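Benzoate 1,2-dioxygenase beta subunit (PDB 3E99) is the beta subunit of benzoate 1,2-dioxygenase, which converts benzoate to a cis-dihydrodiol, and probably has a structural rather than catalytic role. Local coordinates at residues I10-K24 with D87-R99. Residues are numbered along the deposited sequence; the frame is centred on the assembly and turned at random. Where two conformers were deposited one is given.
Sequences IQAFLYRESRLLDDK and DTRTSHNIANVER
In this NTF2-like cone, helix 7-22 packs antiparallel against strand 89-103, outermost in the chain's sheet, and Asp-22, in the helix's last turn, clamps onto Thr-90 and His-92. Its short side chain holds the carboxylate close to the backbone, where both oxygens are used: OD2 accepts an almost straight bond (179°) from His-92 N at 2.9 Å, while OD1 takes His-92 ND1 at 2.6 Å on its syn side and Thr-90 OG1 at 2.8 Å on its anti side. Three donors spread over both oxygens fix the carboxylate's rotation and probably favour its ionised form. The imidazole, whose NE2 is hydrogen-bonded to the C-terminal carboxylate of Ile-164, spans two acidic groups and is probably protonated. Small Ser-18 lets the backbones come close, its CB 3.6 Å from His-92 CB.

A Schellman motif, with Lys-24 at C-prime in positive phi, ends the helix, and a bend at chi4 (-81°) brings NZ to Thr-88 O at 2.9 Å; water 2 joins NZ to Leu-21 O and Thr-90 OG1. Farther back the filling is mostly apolar: Leu-14 CD1 meets Val-97 tip to tip and crosses Ile-94 CG2 at 4.0 Å. Ile-94 CB sits at the edge of the Tyr-15 ring, whose hydroxyl reaches Ile-94 O through water 1.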
loop_
_atom_site.group_PDB
_atom_site.type_symbol
_atom_site.label_atom_id
_atom_site.label_comp_id
_atom_site.label_asym_id
_atom_site.label_seq_id
_atom_site.Cartn_x
_atom_site.Cartn_y
_atom_site.Cartn_z
ATOM N N ILE A 10 -4.067 11.672 -11.226
ATOM C CA ILE A 10 -2.698 11.693 -10.758
ATOM C C ILE A 10 -2.221 10.299 -10.353
ATOM O O ILE A 10 -1.124 9.899 -10.700
ATOM C CB ILE A 10 -2.494 12.714 -9.612
ATOM C CG1 ILE A 10 -2.799 14.156 -10.077
ATOM C CG2 ILE A 10 -1.037 12.637 -9.058
ATOM C CD1 ILE A 10 -2.968 15.186 -8.966
ATOM N N GLN A 11 -3.046 9.564 -9.596
ATOM C CA GLN A 11 -2.740 8.202 -9.172
ATOM C C GLN A 11 -2.538 7.274 -10.384
ATOM O O GLN A 11 -1.594 6.473 -10.432
ATOM C CB GLN A 11 -3.829 7.688 -8.201
ATOM C CG GLN A 11 -3.724 8.330 -6.816
ATOM C CD GLN A 11 -4.861 7.973 -5.874
ATOM O OE1 GLN A 11 -6.021 7.986 -6.256
ATOM N NE2 GLN A 11 -4.529 7.680 -4.633
ATOM N N ALA A 12 -3.364 7.442 -11.405
ATOM C CA ALA A 12 -3.272 6.609 -12.591
ATOM C C ALA A 12 -1.900 6.781 -13.207
ATOM O O ALA A 12 -1.240 5.808 -13.595
ATOM C CB ALA A 12 -4.393 6.955 -13.599
ATOM N N PHE A 13 -1.452 8.030 -13.275
ATOM C CA PHE A 13 -0.141 8.343 -13.782
ATOM C C PHE A 13 1.001 7.793 -12.942
ATOM O O PHE A 13 1.972 7.202 -13.489
ATOM C CB PHE A 13 0.044 9.823 -13.904
ATOM C CG PHE A 13 1.407 10.194 -14.364
ATOM C CD1 PHE A 13 1.815 9.869 -15.642
ATOM C CD2 PHE A 13 2.303 10.816 -13.501
ATOM C CE1 PHE A 13 3.070 10.189 -16.061
ATOM C CE2 PHE A 13 3.559 11.117 -13.916
ATOM C CZ PHE A 13 3.954 10.792 -15.186
ATOM N N LEU A 14 0.904 7.967 -11.625
ATOM C CA LEU A 14 1.889 7.415 -10.711
ATOM C C LEU A 14 1.985 5.875 -10.843
ATOM O O LEU A 14 3.079 5.310 -10.764
ATOM C CB LEU A 14 1.613 7.809 -9.243
ATOM C CG LEU A 14 1.645 9.286 -8.804
ATOM C CD1 LEU A 14 1.261 9.468 -7.318
ATOM C CD2 LEU A 14 3.053 9.865 -9.121
ATOM N N TYR A 15 0.841 5.205 -11.011
ATOM C CA TYR A 15 0.845 3.768 -11.121
ATOM C C TYR A 15 1.521 3.372 -12.432
ATOM O O TYR A 15 2.280 2.440 -12.459
ATOM C CB TYR A 15 -0.562 3.172 -11.036
ATOM C CG TYR A 15 -1.316 3.519 -9.738
ATOM C CD1 TYR A 15 -0.653 4.013 -8.604
ATOM C CD2 TYR A 15 -2.676 3.394 -9.677
ATOM C CE1 TYR A 15 -1.325 4.311 -7.435
ATOM C CE2 TYR A 15 -3.383 3.710 -8.524
ATOM C CZ TYR A 15 -2.702 4.175 -7.405
ATOM O OH TYR A 15 -3.441 4.484 -6.293
ATOM N N ARG A 16 1.219 4.083 -13.523
ATOM C CA ARG A 16 1.821 3.778 -14.810
ATOM C C ARG A 16 3.330 4.001 -14.775
ATOM O O ARG A 16 4.094 3.138 -15.193
ATOM C CB ARG A 16 1.209 4.651 -15.920
ATOM C CG ARG A 16 1.898 4.449 -17.247
ATOM C CD ARG A 16 1.071 4.863 -18.460
ATOM N NE ARG A 16 1.795 4.386 -19.637
ATOM C CZ ARG A 16 2.675 5.089 -20.334
ATOM N NH1 ARG A 16 2.917 6.369 -20.057
ATOM N NH2 ARG A 16 3.291 4.508 -21.341
ATOM N N GLU A 17 3.750 5.174 -14.291
ATOM C CA GLU A 17 5.173 5.496 -14.231
ATOM C C GLU A 17 5.974 4.424 -13.503
ATOM O O GLU A 17 6.974 3.919 -14.014
ATOM C CB GLU A 17 5.396 6.883 -13.654
ATOM C CG GLU A 17 6.851 7.349 -13.643
ATOM C CD GLU A 17 7.474 7.373 -12.269
ATOM O OE1 GLU A 17 6.772 7.670 -11.270
ATOM O OE2 GLU A 17 8.679 7.061 -12.162
ATOM N N SER A 18 5.499 4.031 -12.338
ATOM C CA SER A 18 6.167 2.996 -11.544
ATOM C C SER A 18 6.071 1.606 -12.193
ATOM O O SER A 18 7.029 0.826 -12.114
ATOM C CB SER A 18 5.670 3.015 -10.074
ATOM O OG SER A 18 4.285 2.845 -10.013
ATOM N N ARG A 19 4.958 1.297 -12.865
ATOM C CA ARG A 19 4.836 0.065 -13.634
ATOM C C ARG A 19 5.894 -0.035 -14.732
ATOM O O ARG A 19 6.447 -1.125 -14.997
ATOM C CB ARG A 19 3.436 -0.092 -14.267
ATOM C CG ARG A 19 3.317 -1.281 -15.219
ATOM C CD ARG A 19 1.894 -1.589 -15.545
ATOM N NE ARG A 19 1.134 -0.418 -15.918
ATOM C CZ ARG A 19 1.181 0.188 -17.098
ATOM N NH1 ARG A 19 1.970 -0.245 -18.054
ATOM N NH2 ARG A 19 0.389 1.213 -17.340
ATOM N N LEU A 20 6.187 1.085 -15.391
ATOM C CA LEU A 20 7.169 1.039 -16.472
ATOM C C LEU A 20 8.571 0.632 -15.948
ATOM O O LEU A 20 9.315 -0.064 -16.648
ATOM C CB LEU A 20 7.182 2.355 -17.259
ATOM C CG LEU A 20 5.840 2.619 -17.962
ATOM C CD1 LEU A 20 5.832 4.006 -18.586
ATOM C CD2 LEU A 20 5.465 1.543 -18.988
ATOM N N LEU A 21 8.899 0.991 -14.713
ATOM C CA LEU A 21 10.131 0.533 -14.067
ATOM C C LEU A 21 10.048 -0.932 -13.704
ATOM O O LEU A 21 10.978 -1.698 -13.927
ATOM C CB LEU A 21 10.432 1.333 -12.775
ATOM C CG LEU A 21 10.828 2.775 -12.916
ATOM C CD1 LEU A 21 10.786 3.490 -11.552
ATOM C CD2 LEU A 21 12.215 2.834 -13.568
ATOM N N ASP A 22 8.931 -1.333 -13.116
ATOM C CA ASP A 22 8.804 -2.716 -12.672
ATOM C C ASP A 22 8.833 -3.666 -13.866
ATOM O O ASP A 22 9.329 -4.780 -13.747
ATOM C CB ASP A 22 7.531 -2.957 -11.883
ATOM C CG ASP A 22 7.534 -2.265 -10.522
ATOM O OD1 ASP A 22 8.609 -2.047 -9.945
ATOM O OD2 ASP A 22 6.431 -2.009 -10.003
ATOM N N ASP A 23 8.333 -3.204 -14.991
ATOM C CA ASP A 23 8.282 -4.020 -16.214
ATOM C C ASP A 23 9.460 -3.778 -17.173
ATOM O O ASP A 23 9.485 -4.334 -18.264
ATOM C CB ASP A 23 6.973 -3.810 -16.927
ATOM C CG ASP A 23 5.791 -4.508 -16.222
ATOM O OD1 ASP A 23 6.014 -5.357 -15.326
ATOM O OD2 ASP A 23 4.638 -4.138 -16.550
ATOM N N LYS A 24 10.434 -2.969 -16.740
ATOM C CA LYS A 24 11.685 -2.728 -17.430
ATOM C C LYS A 24 11.513 -2.133 -18.812
ATOM O O LYS A 24 12.326 -2.383 -19.716
ATOM C CB LYS A 24 12.515 -4.012 -17.408
ATOM C CG LYS A 24 12.500 -4.579 -15.958
ATOM C CD LYS A 24 13.543 -5.555 -15.620
ATOM C CE LYS A 24 13.423 -6.013 -14.139
ATOM N NZ LYS A 24 14.035 -5.050 -13.150
ATOM N N ASP A 87 16.883 -12.620 -12.670
ATOM C CA ASP A 87 16.796 -11.182 -12.793
ATOM C C ASP A 87 16.323 -10.629 -11.468
ATOM O O ASP A 87 15.913 -11.402 -10.588
ATOM C CB ASP A 87 15.804 -10.819 -13.898
ATOM C CG ASP A 87 15.923 -9.360 -14.342
ATOM O OD1 ASP A 87 16.898 -8.680 -13.958
ATOM O OD2 ASP A 87 15.021 -8.904 -15.072
ATOM N N THR A 88 16.379 -9.304 -11.331
ATOM C CA THR A 88 15.789 -8.580 -10.197
ATOM C C THR A 88 14.352 -8.187 -10.512
ATOM O O THR A 88 14.111 -7.450 -11.476
ATOM C CB THR A 88 16.575 -7.301 -9.909
ATOM O OG1 THR A 88 17.946 -7.636 -9.633
ATOM C CG2 THR A 88 16.022 -6.589 -8.701
ATOM N N ARG A 89 13.398 -8.717 -9.748
ATOM C CA ARG A 89 11.989 -8.369 -9.937
ATOM C C ARG A 89 11.622 -7.332 -8.906
ATOM O O ARG A 89 11.916 -7.510 -7.740
ATOM C CB ARG A 89 11.110 -9.593 -9.784
ATOM C CG ARG A 89 11.508 -10.728 -10.752
ATOM C CD ARG A 89 10.824 -11.983 -10.400
ATOM N NE ARG A 89 11.426 -13.111 -11.095
ATOM C CZ ARG A 89 11.416 -14.366 -10.664
ATOM N NH1 ARG A 89 10.844 -14.677 -9.515
ATOM N NH2 ARG A 89 11.989 -15.325 -11.395
ATOM N N THR A 90 11.001 -6.240 -9.336
ATOM C CA THR A 90 10.693 -5.142 -8.412
ATOM C C THR A 90 9.178 -4.948 -8.434
ATOM O O THR A 90 8.507 -5.285 -9.427
ATOM C CB THR A 90 11.399 -3.809 -8.768
ATOM O OG1 THR A 90 11.038 -3.391 -10.086
ATOM C CG2 THR A 90 12.945 -3.922 -8.682
ATOM N N SER A 91 8.664 -4.388 -7.358
ATOM C CA SER A 91 7.234 -4.107 -7.237
ATOM C C SER A 91 7.072 -2.832 -6.427
ATOM O O SER A 91 7.347 -2.801 -5.233
ATOM C CB SER A 91 6.487 -5.236 -6.560
ATOM O OG SER A 91 5.074 -5.043 -6.658
ATOM N N HIS A 92 6.681 -1.759 -7.117
ATOM C CA HIS A 92 6.382 -0.477 -6.492
ATOM C C HIS A 92 4.986 -0.489 -5.873
ATOM O O HIS A 92 4.052 -1.094 -6.427
ATOM C CB HIS A 92 6.443 0.661 -7.524
ATOM C CG HIS A 92 7.829 1.023 -7.933
ATOM N ND1 HIS A 92 8.671 0.138 -8.573
ATOM C CD2 HIS A 92 8.529 2.176 -7.783
ATOM C CE1 HIS A 92 9.835 0.725 -8.766
ATOM N NE2 HIS A 92 9.769 1.963 -8.317
ATOM N N ASN A 93 4.863 0.218 -4.737
ATOM C CA ASN A 93 3.621 0.314 -3.973
ATOM C C ASN A 93 3.487 1.737 -3.502
ATOM O O ASN A 93 4.225 2.179 -2.613
ATOM C CB ASN A 93 3.614 -0.634 -2.775
ATOM C CG ASN A 93 3.791 -2.114 -3.180
ATOM O OD1 ASN A 93 2.815 -2.843 -3.493
ATOM N ND2 ASN A 93 5.040 -2.583 -3.107
ATOM N N ILE A 94 2.597 2.476 -4.150
ATOM C CA ILE A 94 2.459 3.927 -3.947
ATOM C C ILE A 94 1.266 4.099 -3.034
ATOM O O ILE A 94 0.164 3.621 -3.369
ATOM C CB ILE A 94 2.196 4.650 -5.291
ATOM C CG1 ILE A 94 3.322 4.418 -6.347
ATOM C CG2 ILE A 94 1.888 6.190 -5.080
ATOM C CD1 ILE A 94 4.641 4.793 -5.887
ATOM N N ALA A 95 1.465 4.814 -1.920
ATOM C CA ALA A 95 0.472 4.912 -0.832
ATOM C C ALA A 95 0.338 6.359 -0.354
ATOM O O ALA A 95 1.244 7.184 -0.477
ATOM C CB ALA A 95 0.917 4.032 0.366
ATOM N N ASN A 96 -0.804 6.650 0.217
ATOM C CA ASN A 96 -1.009 7.865 0.995
ATOM C C ASN A 96 -0.756 9.107 0.147
ATOM O O ASN A 96 -0.094 10.067 0.558
ATOM C CB ASN A 96 -0.127 7.869 2.264
ATOM C CG ASN A 96 -0.512 6.809 3.305
ATOM O OD1 ASN A 96 -0.921 5.694 2.994
ATOM N ND2 ASN A 96 -0.304 7.154 4.577
ATOM N N VAL A 97 -1.308 9.078 -1.045
ATOM C CA VAL A 97 -1.111 10.168 -1.998
ATOM C C VAL A 97 -1.950 11.397 -1.592
ATOM O O VAL A 97 -3.142 11.297 -1.427
ATOM C CB VAL A 97 -1.466 9.782 -3.426
ATOM C CG1 VAL A 97 -1.153 10.995 -4.361
ATOM C CG2 VAL A 97 -0.688 8.499 -3.879
ATOM N N GLU A 98 -1.280 12.532 -1.442
ATOM C CA GLU A 98 -1.898 13.797 -1.117
ATOM C C GLU A 98 -1.539 14.851 -2.118
ATOM O O GLU A 98 -0.366 15.058 -2.402
ATOM C CB GLU A 98 -1.416 14.280 0.221
ATOM C CG GLU A 98 -1.866 13.363 1.382
ATOM C CD GLU A 98 -1.342 13.890 2.666
ATOM O OE1 GLU A 98 -1.931 14.858 3.197
ATOM O OE2 GLU A 98 -0.301 13.412 3.094
ATOM N N ARG A 99 -2.547 15.552 -2.613
ATOM C CA ARG A 99 -2.318 16.697 -3.484
ATOM C C ARG A 99 -1.896 17.884 -2.638
ATOM O O ARG A 99 -2.515 18.162 -1.631
ATOM C CB ARG A 99 -3.600 17.029 -4.243
ATOM C CG ARG A 99 -3.997 15.925 -5.236
ATOM C CD ARG A 99 -5.279 16.306 -5.980
ATOM N NE ARG A 99 -5.144 17.596 -6.670
ATOM C CZ ARG A 99 -6.165 18.252 -7.198
ATOM N NH1 ARG A 99 -7.392 17.739 -7.121
ATOM N NH2 ARG A 99 -5.965 19.439 -7.788
HETATM O O HOH W 1 -2.190 5.267 -4.051
HETATM O O HOH W 2 12.560 -3.000 -12.269
HETATM O O HOH W 3 9.852 -6.704 -12.036
#